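Local coordinates for sensor protein (Vibrio parahaemolyticus, PDB 3I9Y) that forms the sensor domain of TorS, a TMAO-responsive histidine kinase receptor that probably passes phosphate from ATP to a protein histidine, at residues 95-100 with 233-238; 101-106 with 227-232; 171-176 with 194-199. All coordinates share one frame; numbering follows the deposited sequence.

Interaction 1 of 3, residues 95-100 with 233-238; sequences KEIDTR and FTILLQ
Ile-235 lays its terminal methyl over one face of the Arg-100 guanidinium, toward the rim of the group, with CD1 of Ile-235 3.3 Å from NE of Arg-100. The two side chains cross at about a right angle, and the same methyl also rests on the last methylene of the arginine, CD1 of Ile-235 lying 3.5 Å from CD of Arg-100. It gets there because CD1 is held away from CA (chi2 172°), which stretches the CG1 branch across to the neighbouring helix. The other branch serves the apolar side of the contact. CG2 of Ile-235 sits 3.5 Å from CG1 of Ile-97, and the two isoleucines slide past each other in opposite directions. Ile-97 then turns its own branch methyl to a second partner, CG2 of Ile-97 being 4.0 Å from CD2 of Leu-236.

What fixes the guanidinium under the methyl lies one turn back on its own helix. NE of Arg-100 gives a nearly straight bond (174° at the hydrogen) to OE1 of Glu-96, a salt bridge of 3.2 Å between NE of Arg-100 and OE1 of Glu-96. The carboxylate oxygen lies in the guanidinium plane, yet is met on its anti side and somewhat out of the carboxylate plane. The short axes run antiparallel at 152°, 9.7 Å apart at closest approach, joining helix 63-114 to helix 232-267. Gln-239, farther along helix 232-267, also touches Ile-97, while Asp-98, turned elsewhere, forms a salt bridge with Arg-181.

Between these two segments, the Arg-100–Glu-96 pair is settled within one helix, and the contact across rests on van der Waals packing. Ile-235 serves both a buried aliphatic neighbour and the flat face of a charge whose edge stays available for its carboxylate.

Interaction 2 of 3, residues 101-106 with 227-232; sequences VEEMRL and GKRQVV
Met-104 and Arg-229 make the tight part of this contact: their side chains slide past each other in opposite directions, with CG of Met-104 3.5 Å from CB of Arg-229 and SD of Met-104 3.8 Å from the same CB of Arg-229. The methionine methyl heads on toward Val-232, but its placement in the model is doubtful. Val-101 joins more distantly, CG2 of Val-101 lying 4.3 Å from CG2 of Val-232. Ile-177 of helix 158-180 packs on both Val-101 and Met-104 and completes this buried side.

The other side is polar and partly exposed. Arg-229 runs extended from CG to NE (chi3 160°), and NE of Arg-229 donates to OE2 of Glu-103 in a salt bridge of 2.8 Å, almost straight at 169°. The oxygen lies near the guanidinium plane but is met on its anti side and out of the carboxylate plane; the two flat groups stand 71° apart. NH1 of Arg-229 turns to a second carboxylate, Glu-225.

One arginine thus joins residues 227-232 to helix 63-114 through two kinds of surface: it packs its aliphatic base on the methionine, and its charge is shared by Glu-103 and Glu-225.

Interaction 3 of 3, residues 171-176 with 194-199; sequences FKMLNQ and TAFENN
The antiparallel hairpin of helices 158-180 and 186-208 is joined here by Met-173 and Gln-176 on one helix and Phe-196 and Asn-199 on the other. The short axes run antiparallel at 160°, 10.0 Å apart at closest approach, and the backbones come nearest at Met-173 and Phe-196.

Met-173 bends at its last torsion (chi3 60°) and brings its methyl over one face of the phenylalanine, CE of Met-173 lying 4.2 Å from the centroid of the Phe-196 ring, a CH-pi contact displaced toward the rim. The sulfur stands farther off and obliquely, which makes the pair a Met-aromatic contact as well. At the ring's edge, in its plane, the backbone O of Met-173 lies 3.8 Å from CE1 of Phe-196. Nearer its base, the methionine slides past Asn-199 in the opposite direction, with CG of Met-173 3.5 Å from CB of Asn-199.

Gln-176 is buried, and its amide oxygen is met by the other helix: ND2 of Asn-199 donates to OE1 of Gln-176 over 3.1 Å, with 153° at the hydrogen. The donor lies above the carbonyl plane and broadside to the C=O. The two amide planes are modestly tilted against each other. NE2 of Gln-176 lies 3.1 Å from ND2 of Asn-199, donor beside donor and not bonded, and reaches CB of Ala-195 at 3.7 Å.

Leu-200 and Met-203 also pack on Met-173, and Phe-196 meets the ring of Phe-233 from helix 232-267. Side chains interleaved between sequence-adjacent antiparallel helices are what an up-and-down four-helix bundle is built from; this sensor domain stacks two such bundles.

How the interactions relate
The three contacts sit close together in one helical bundle of the sensor domain: centres of interactions 1 and 2 are about 9 Å apart, of 2 and 3 about 11 Å, and of 1 and 3 about 16 Å. Interactions 1 and 2 share helix 63-114, as consecutive turns facing residues 227-238. Along the chain, helices 158-180 and 186-208 of interaction 3 come between the two halves of both others. Interactions 1 and 3 touch through aromatic packing, Gln-230 packs on Phe-196 and Glu-197, and Arg-105 meets Leu-174. Helices far apart in sequence are thereby packed against a local hairpin, which ties helix 63-114 to helix 232-267.

Interaction 1 of 3, residues 95-100 with 233-238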
loop_
_atom_site.group_PDB
_atom_site.type_symbol
_atom_site.label_atom_id
_atom_site.label_comp_id
_atom_site.label_asym_id
_atom_site.label_seq_id
_atom_site.Cartn_x
_atom_site.Cartn_y
_atom_site.Cartn_z
ATOM N N LYS A 95 8.544 -0.845 -0.377
ATOM C CA LYS A 95 9.943 -1.169 -0.240
ATOM C C LYS A 95 10.330 -2.539 -0.660
ATOM O O LYS A 95 11.340 -2.694 -1.346
ATOM C CB LYS A 95 10.314 -1.080 1.245
ATOM C CG LYS A 95 11.696 -1.323 1.528
ATOM C CD LYS A 95 12.171 -0.070 0.774
ATOM C CE LYS A 95 12.908 -0.475 -0.722
ATOM N NZ LYS A 95 13.767 0.666 -1.521
ATOM N N GLU A 96 9.591 -3.554 -0.249
ATOM C CA GLU A 96 9.878 -4.877 -0.595
ATOM C C GLU A 96 9.819 -4.877 -2.198
ATOM O O GLU A 96 10.659 -5.564 -2.863
ATOM C CB GLU A 96 8.922 -5.950 -0.061
ATOM C CG GLU A 96 9.004 -6.376 1.617
ATOM C CD GLU A 96 10.138 -7.456 1.964
ATOM O OE1 GLU A 96 10.888 -7.794 0.918
ATOM O OE2 GLU A 96 10.274 -8.030 3.176
ATOM N N ILE A 97 8.730 -4.315 -2.783
ATOM C CA ILE A 97 8.599 -4.298 -4.204
ATOM C C ILE A 97 9.748 -3.512 -4.927
ATOM O O ILE A 97 10.256 -4.026 -5.875
ATOM C CB ILE A 97 7.209 -3.704 -4.585
ATOM C CG1 ILE A 97 6.113 -4.714 -4.162
ATOM C CG2 ILE A 97 7.163 -3.521 -6.085
ATOM C CD1 ILE A 97 4.742 -3.956 -3.813
ATOM N N ASP A 98 10.122 -2.280 -4.529
ATOM C CA ASP A 98 11.150 -1.609 -5.229
ATOM C C ASP A 98 12.518 -2.310 -5.126
ATOM O O ASP A 98 13.207 -2.333 -6.101
ATOM C CB ASP A 98 11.331 -0.143 -4.794
ATOM C CG ASP A 98 10.015 0.704 -5.170
ATOM O OD1 ASP A 98 9.095 0.163 -5.889
ATOM O OD2 ASP A 98 9.901 1.877 -4.807
ATOM N N THR A 99 12.824 -2.881 -3.987
ATOM C CA THR A 99 14.079 -3.588 -3.881
ATOM C C THR A 99 14.064 -4.770 -4.881
ATOM O O THR A 99 15.004 -5.024 -5.585
ATOM C CB THR A 99 14.235 -4.166 -2.414
ATOM O OG1 THR A 99 14.251 -2.910 -1.637
ATOM C CG2 THR A 99 15.738 -4.714 -2.180
ATOM N N ARG A 100 12.991 -5.483 -4.927
ATOM C CA ARG A 100 12.968 -6.625 -5.813
ATOM C C ARG A 100 13.021 -6.234 -7.354
ATOM O O ARG A 100 13.653 -6.955 -8.153
ATOM C CB ARG A 100 11.674 -7.431 -5.491
ATOM C CG ARG A 100 11.854 -8.475 -4.351
ATOM C CD ARG A 100 10.675 -8.358 -3.283
ATOM N NE ARG A 100 10.738 -9.155 -1.986
ATOM C CZ ARG A 100 10.827 -10.443 -2.100
ATOM N NH1 ARG A 100 10.876 -10.967 -3.286
ATOM N NH2 ARG A 100 10.782 -11.234 -1.090
ATOM N N PHE A 233 5.324 -10.500 -7.874
ATOM C CA PHE A 233 3.982 -10.320 -8.306
ATOM C C PHE A 233 3.019 -10.725 -7.088
ATOM O O PHE A 233 1.913 -10.164 -6.999
ATOM C CB PHE A 233 3.667 -11.291 -9.519
ATOM C CG PHE A 233 4.305 -10.800 -10.808
ATOM C CD1 PHE A 233 3.740 -9.735 -11.520
ATOM C CD2 PHE A 233 5.508 -11.408 -11.207
ATOM C CE1 PHE A 233 4.383 -9.303 -12.621
ATOM C CE2 PHE A 233 6.187 -10.973 -12.327
ATOM C CZ PHE A 233 5.654 -9.929 -13.056
ATOM N N THR A 234 3.402 -11.617 -6.168
ATOM C CA THR A 234 2.386 -11.842 -5.159
ATOM C C THR A 234 2.534 -10.684 -4.204
ATOM O O THR A 234 1.565 -10.388 -3.579
ATOM C CB THR A 234 2.540 -13.113 -4.363
ATOM O OG1 THR A 234 3.747 -12.965 -3.657
ATOM C CG2 THR A 234 2.872 -14.325 -5.283
ATOM N N ILE A 235 3.643 -9.909 -4.147
ATOM C CA ILE A 235 3.709 -8.727 -3.193
ATOM C C ILE A 235 2.889 -7.575 -3.830
ATOM O O ILE A 235 2.158 -6.806 -3.143
ATOM C CB ILE A 235 5.149 -8.297 -2.924
ATOM C CG1 ILE A 235 5.916 -9.555 -2.334
ATOM C CG2 ILE A 235 5.077 -7.184 -1.853
ATOM C CD1 ILE A 235 7.480 -9.266 -2.202
ATOM N N LEU A 236 2.872 -7.535 -5.187
ATOM C CA LEU A 236 2.052 -6.510 -5.883
ATOM C C LEU A 236 0.567 -6.776 -5.588
ATOM O O LEU A 236 -0.240 -5.756 -5.437
ATOM C CB LEU A 236 2.253 -6.465 -7.425
ATOM C CG LEU A 236 3.636 -5.811 -7.681
ATOM C CD1 LEU A 236 3.916 -6.132 -9.264
ATOM C CD2 LEU A 236 3.588 -4.264 -7.598
ATOM N N LEU A 237 0.180 -8.065 -5.504
ATOM C CA LEU A 237 -1.240 -8.314 -5.163
ATOM C C LEU A 237 -1.541 -7.924 -3.690
ATOM O O LEU A 237 -2.665 -7.429 -3.420
ATOM C CB LEU A 237 -1.714 -9.824 -5.397
ATOM C CG LEU A 237 -1.324 -10.142 -6.913
ATOM C CD1 LEU A 237 -1.184 -11.615 -7.278
ATOM C CD2 LEU A 237 -2.506 -9.529 -7.820
ATOM N N GLN A 238 -0.570 -8.177 -2.751
ATOM C CA GLN A 238 -0.856 -7.797 -1.417
ATOM C C GLN A 238 -0.949 -6.249 -1.366
ATOM O O GLN A 238 -1.707 -5.784 -0.606
ATOM C CB GLN A 238 0.302 -8.270 -0.502
ATOM C CG GLN A 238 0.161 -9.818 -0.362
ATOM C CD GLN A 238 1.618 -10.427 0.002
ATOM O OE1 GLN A 238 2.620 -9.724 -0.037
ATOM N NE2 GLN A 238 1.682 -11.645 0.252
#

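Interaction 2 of 3, residues 101-106 with 227-232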
loop_
_atom_site.group_PDB
_atom_site.type_symbol
_atom_site.label_atom_id
_atom_site.label_comp_id
_atom_site.label_asym_id
_atom_site.label_seq_id
_atom_site.Cartn_x
_atom_site.Cartn_y
_atom_site.Cartn_z
ATOM N N VAL A 101 12.358 -5.106 -7.721
ATOM C CA VAL A 101 12.329 -4.669 -9.077
ATOM C C VAL A 101 13.771 -4.244 -9.425
ATOM O O VAL A 101 14.319 -4.713 -10.489
ATOM C CB VAL A 101 11.295 -3.547 -9.244
ATOM C CG1 VAL A 101 11.579 -2.711 -10.649
ATOM C CG2 VAL A 101 9.842 -4.125 -9.061
ATOM N N GLU A 102 14.491 -3.583 -8.513
ATOM C CA GLU A 102 15.849 -3.147 -8.800
ATOM C C GLU A 102 16.740 -4.432 -8.919
ATOM O O GLU A 102 17.508 -4.477 -9.870
ATOM C CB GLU A 102 16.404 -2.225 -7.750
ATOM C CG GLU A 102 17.860 -1.773 -7.908
ATOM C CD GLU A 102 18.072 -1.053 -9.206
ATOM O OE1 GLU A 102 17.070 -0.607 -9.961
ATOM O OE2 GLU A 102 19.305 -0.948 -9.601
ATOM N N GLU A 103 16.600 -5.484 -8.110
ATOM C CA GLU A 103 17.439 -6.682 -8.373
ATOM C C GLU A 103 17.117 -7.272 -9.756
ATOM O O GLU A 103 17.983 -7.818 -10.475
ATOM C CB GLU A 103 17.107 -7.882 -7.441
ATOM C CG GLU A 103 17.304 -7.414 -5.958
ATOM C CD GLU A 103 16.855 -8.491 -4.906
ATOM O OE1 GLU A 103 17.204 -8.204 -3.749
ATOM O OE2 GLU A 103 16.197 -9.537 -5.168
ATOM N N MET A 104 15.832 -7.247 -10.077
ATOM C CA MET A 104 15.396 -7.811 -11.373
ATOM C C MET A 104 15.937 -6.945 -12.562
ATOM O O MET A 104 16.220 -7.554 -13.698
ATOM C CB MET A 104 13.872 -7.911 -11.477
ATOM C CG MET A 104 13.476 -9.049 -10.501
ATOM S SD MET A 104 11.607 -9.213 -10.720
ATOM C CE MET A 104 11.551 -8.655 -9.620
ATOM N N ARG A 105 15.955 -5.607 -12.402
ATOM C CA ARG A 105 16.456 -4.737 -13.488
ATOM C C ARG A 105 18.016 -5.095 -13.614
ATOM O O ARG A 105 18.539 -5.213 -14.790
ATOM C CB ARG A 105 16.399 -3.203 -13.142
ATOM C CG ARG A 105 16.935 -2.286 -14.374
ATOM C CD ARG A 105 16.744 -0.760 -13.751
ATOM N NE ARG A 105 17.860 -0.644 -12.754
ATOM C CZ ARG A 105 19.157 -0.556 -13.102
ATOM N NH1 ARG A 105 19.476 -0.573 -14.389
ATOM N NH2 ARG A 105 20.189 -0.496 -12.261
ATOM N N LEU A 106 18.776 -5.208 -12.523
ATOM C CA LEU A 106 20.201 -5.493 -12.731
ATOM C C LEU A 106 20.442 -6.889 -13.447
ATOM O O LEU A 106 21.385 -7.053 -14.184
ATOM C CB LEU A 106 20.967 -5.631 -11.342
ATOM C CG LEU A 106 20.890 -4.222 -10.710
ATOM C CD1 LEU A 106 21.444 -4.302 -9.280
ATOM C CD2 LEU A 106 21.991 -3.457 -11.434
ATOM N N GLY A 227 13.860 -16.019 -12.146
ATOM C CA GLY A 227 12.687 -16.737 -11.857
ATOM C C GLY A 227 12.371 -16.792 -10.330
ATOM O O GLY A 227 11.208 -16.752 -9.960
ATOM N N LYS A 228 13.404 -16.679 -9.482
ATOM C CA LYS A 228 13.152 -16.764 -8.053
ATOM C C LYS A 228 12.451 -15.463 -7.679
ATOM O O LYS A 228 11.666 -15.446 -6.643
ATOM C CB LYS A 228 14.452 -16.856 -7.251
ATOM C CG LYS A 228 15.143 -18.239 -7.280
ATOM C CD LYS A 228 16.503 -18.012 -6.397
ATOM C CE LYS A 228 17.401 -19.201 -6.611
ATOM N NZ LYS A 228 16.600 -20.406 -7.529
ATOM N N ARG A 229 12.646 -14.414 -8.475
ATOM C CA ARG A 229 12.061 -13.054 -8.007
ATOM C C ARG A 229 10.642 -12.838 -8.441
ATOM O O ARG A 229 10.062 -11.815 -8.266
ATOM C CB ARG A 229 13.046 -11.869 -8.410
ATOM C CG ARG A 229 14.253 -12.175 -7.539
ATOM C CD ARG A 229 15.441 -11.724 -8.016
ATOM N NE ARG A 229 16.477 -11.616 -7.009
ATOM C CZ ARG A 229 17.460 -12.511 -6.806
ATOM N NH1 ARG A 229 17.563 -13.678 -7.517
ATOM N NH2 ARG A 229 18.400 -12.143 -5.906
ATOM N N GLN A 230 10.051 -13.892 -9.057
ATOM C CA GLN A 230 8.707 -13.791 -9.510
ATOM C C GLN A 230 7.784 -13.649 -8.281
ATOM O O GLN A 230 6.668 -13.201 -8.491
ATOM C CB GLN A 230 8.147 -15.078 -10.389
ATOM C CG GLN A 230 8.834 -15.122 -11.664
ATOM C CD GLN A 230 8.472 -16.525 -12.348
ATOM O OE1 GLN A 230 9.034 -17.645 -11.989
ATOM N NE2 GLN A 230 7.480 -16.444 -13.214
ATOM N N VAL A 231 8.243 -13.934 -7.071
ATOM C CA VAL A 231 7.429 -13.695 -5.791
ATOM C C VAL A 231 7.078 -12.197 -5.786
ATOM O O VAL A 231 6.119 -11.827 -5.110
ATOM C CB VAL A 231 8.169 -13.882 -4.390
ATOM C CG1 VAL A 231 9.017 -15.115 -4.401
ATOM C CG2 VAL A 231 9.271 -12.924 -4.288
ATOM N N VAL A 232 7.767 -11.302 -6.542
ATOM C CA VAL A 232 7.345 -9.819 -6.498
ATOM C C VAL A 232 5.861 -9.643 -6.971
ATOM O O VAL A 232 5.137 -8.754 -6.548
ATOM C CB VAL A 232 8.282 -9.015 -7.328
ATOM C CG1 VAL A 232 7.941 -9.194 -8.833
ATOM C CG2 VAL A 232 8.112 -7.538 -7.012
#

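Interaction 3 of 3, residues 171-176 with 194-199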
loop_
_atom_site.group_PDB
_atom_site.type_symbol
_atom_site.label_atom_id
_atom_site.label_comp_id
_atom_site.label_asym_id
_atom_site.label_seq_id
_atom_site.Cartn_x
_atom_site.Cartn_y
_atom_site.Cartn_z
ATOM N N PHE A 171 14.427 -7.430 -22.892
ATOM C CA PHE A 171 13.915 -6.098 -22.682
ATOM C C PHE A 171 12.369 -6.150 -22.455
ATOM O O PHE A 171 11.838 -5.326 -21.631
ATOM C CB PHE A 171 14.217 -5.175 -23.899
ATOM C CG PHE A 171 15.666 -4.702 -23.972
ATOM C CD1 PHE A 171 16.515 -4.919 -22.857
ATOM C CD2 PHE A 171 16.151 -3.992 -25.082
ATOM C CE1 PHE A 171 17.890 -4.445 -22.817
ATOM C CE2 PHE A 171 17.426 -3.484 -25.128
ATOM C CZ PHE A 171 18.351 -3.696 -24.007
ATOM N N LYS A 172 11.675 -7.047 -23.153
ATOM C CA LYS A 172 10.266 -7.056 -22.964
ATOM C C LYS A 172 9.955 -7.579 -21.488
ATOM O O LYS A 172 9.018 -7.114 -20.873
ATOM C CB LYS A 172 9.429 -8.043 -23.897
ATOM C CG LYS A 172 7.807 -7.664 -23.510
ATOM C CD LYS A 172 7.301 -6.345 -22.266
ATOM C CE LYS A 172 5.840 -5.524 -21.978
ATOM N NZ LYS A 172 5.292 -4.228 -20.721
ATOM N N MET A 173 10.711 -8.525 -20.965
ATOM C CA MET A 173 10.337 -9.006 -19.546
ATOM C C MET A 173 10.619 -7.791 -18.543
ATOM O O MET A 173 9.896 -7.572 -17.604
ATOM C CB MET A 173 11.220 -10.186 -19.222
ATOM C CG MET A 173 10.526 -11.419 -20.065
ATOM S SD MET A 173 11.607 -12.880 -19.867
ATOM C CE MET A 173 11.609 -13.125 -18.225
ATOM N N LEU A 174 11.664 -6.989 -18.788
ATOM C CA LEU A 174 11.908 -5.854 -17.895
ATOM C C LEU A 174 10.785 -4.774 -18.076
ATOM O O LEU A 174 10.312 -4.154 -17.114
ATOM C CB LEU A 174 13.214 -5.224 -18.286
ATOM C CG LEU A 174 14.021 -4.568 -17.227
ATOM C CD1 LEU A 174 14.849 -3.430 -17.832
ATOM C CD2 LEU A 174 13.322 -4.187 -15.816
ATOM N N ASN A 175 10.295 -4.559 -19.269
ATOM C CA ASN A 175 9.197 -3.592 -19.446
ATOM C C ASN A 175 7.983 -4.149 -18.676
ATOM O O ASN A 175 7.253 -3.328 -18.081
ATOM C CB ASN A 175 8.758 -3.439 -21.017
ATOM C CG ASN A 175 9.826 -2.622 -21.853
ATOM O OD1 ASN A 175 10.677 -1.894 -21.288
ATOM N ND2 ASN A 175 9.782 -2.755 -23.162
ATOM N N GLN A 176 7.729 -5.459 -18.712
ATOM C CA GLN A 176 6.572 -6.072 -17.967
ATOM C C GLN A 176 6.676 -5.776 -16.457
ATOM O O GLN A 176 5.714 -5.363 -15.844
ATOM C CB GLN A 176 6.520 -7.663 -18.084
ATOM C CG GLN A 176 6.137 -7.998 -19.572
ATOM C CD GLN A 176 6.236 -9.477 -19.763
ATOM O OE1 GLN A 176 7.207 -10.157 -19.358
ATOM N NE2 GLN A 176 5.188 -10.010 -20.289
ATOM N N THR A 194 1.217 -13.778 -15.407
ATOM C CA THR A 194 1.336 -15.126 -16.064
ATOM C C THR A 194 2.056 -14.841 -17.449
ATOM O O THR A 194 2.856 -15.628 -17.934
ATOM C CB THR A 194 -0.058 -15.879 -16.301
ATOM O OG1 THR A 194 -0.673 -15.303 -17.460
ATOM C CG2 THR A 194 -0.978 -15.736 -15.250
ATOM N N ALA A 195 1.825 -13.668 -17.982
ATOM C CA ALA A 195 2.569 -13.307 -19.170
ATOM C C ALA A 195 4.158 -13.278 -18.916
ATOM O O ALA A 195 4.971 -13.755 -19.727
ATOM C CB ALA A 195 2.107 -11.989 -19.645
ATOM N N PHE A 196 4.617 -12.869 -17.752
ATOM C CA PHE A 196 6.051 -12.708 -17.522
ATOM C C PHE A 196 6.470 -14.077 -17.316
ATOM O O PHE A 196 7.593 -14.488 -17.710
ATOM C CB PHE A 196 6.276 -11.931 -16.152
ATOM C CG PHE A 196 7.708 -11.918 -15.666
ATOM C CD1 PHE A 196 8.528 -10.785 -15.922
ATOM C CD2 PHE A 196 8.215 -12.952 -14.952
ATOM C CE1 PHE A 196 9.842 -10.740 -15.458
ATOM C CE2 PHE A 196 9.537 -12.931 -14.467
ATOM C CZ PHE A 196 10.370 -11.845 -14.718
ATOM N N GLU A 197 5.605 -14.885 -16.653
ATOM C CA GLU A 197 6.081 -16.277 -16.430
ATOM C C GLU A 197 6.235 -17.096 -17.793
ATOM O O GLU A 197 7.118 -17.953 -17.931
ATOM C CB GLU A 197 5.081 -17.054 -15.607
ATOM C CG GLU A 197 5.517 -18.509 -15.459
ATOM C CD GLU A 197 4.586 -19.292 -14.451
ATOM O OE1 GLU A 197 3.304 -19.127 -14.424
ATOM O OE2 GLU A 197 5.152 -20.066 -13.630
ATOM N N ASN A 198 5.337 -16.880 -18.722
ATOM C CA ASN A 198 5.369 -17.639 -20.041
ATOM C C ASN A 198 6.687 -17.135 -20.777
ATOM O O ASN A 198 7.485 -17.941 -21.236
ATOM C CB ASN A 198 4.149 -17.273 -20.870
ATOM C CG ASN A 198 2.780 -17.847 -20.275
ATOM O OD1 ASN A 198 2.748 -18.917 -19.510
ATOM N ND2 ASN A 198 1.622 -17.147 -20.642
ATOM N N ASN A 199 6.994 -15.835 -20.698
ATOM C CA ASN A 199 8.229 -15.293 -21.333
ATOM C C ASN A 199 9.434 -15.874 -20.766
ATOM O O ASN A 199 10.375 -16.174 -21.470
ATOM C CB ASN A 199 8.299 -13.834 -21.185
ATOM C CG ASN A 199 7.435 -13.224 -22.073
ATOM O OD1 ASN A 199 7.029 -13.940 -22.976
ATOM N ND2 ASN A 199 7.047 -11.900 -21.929
#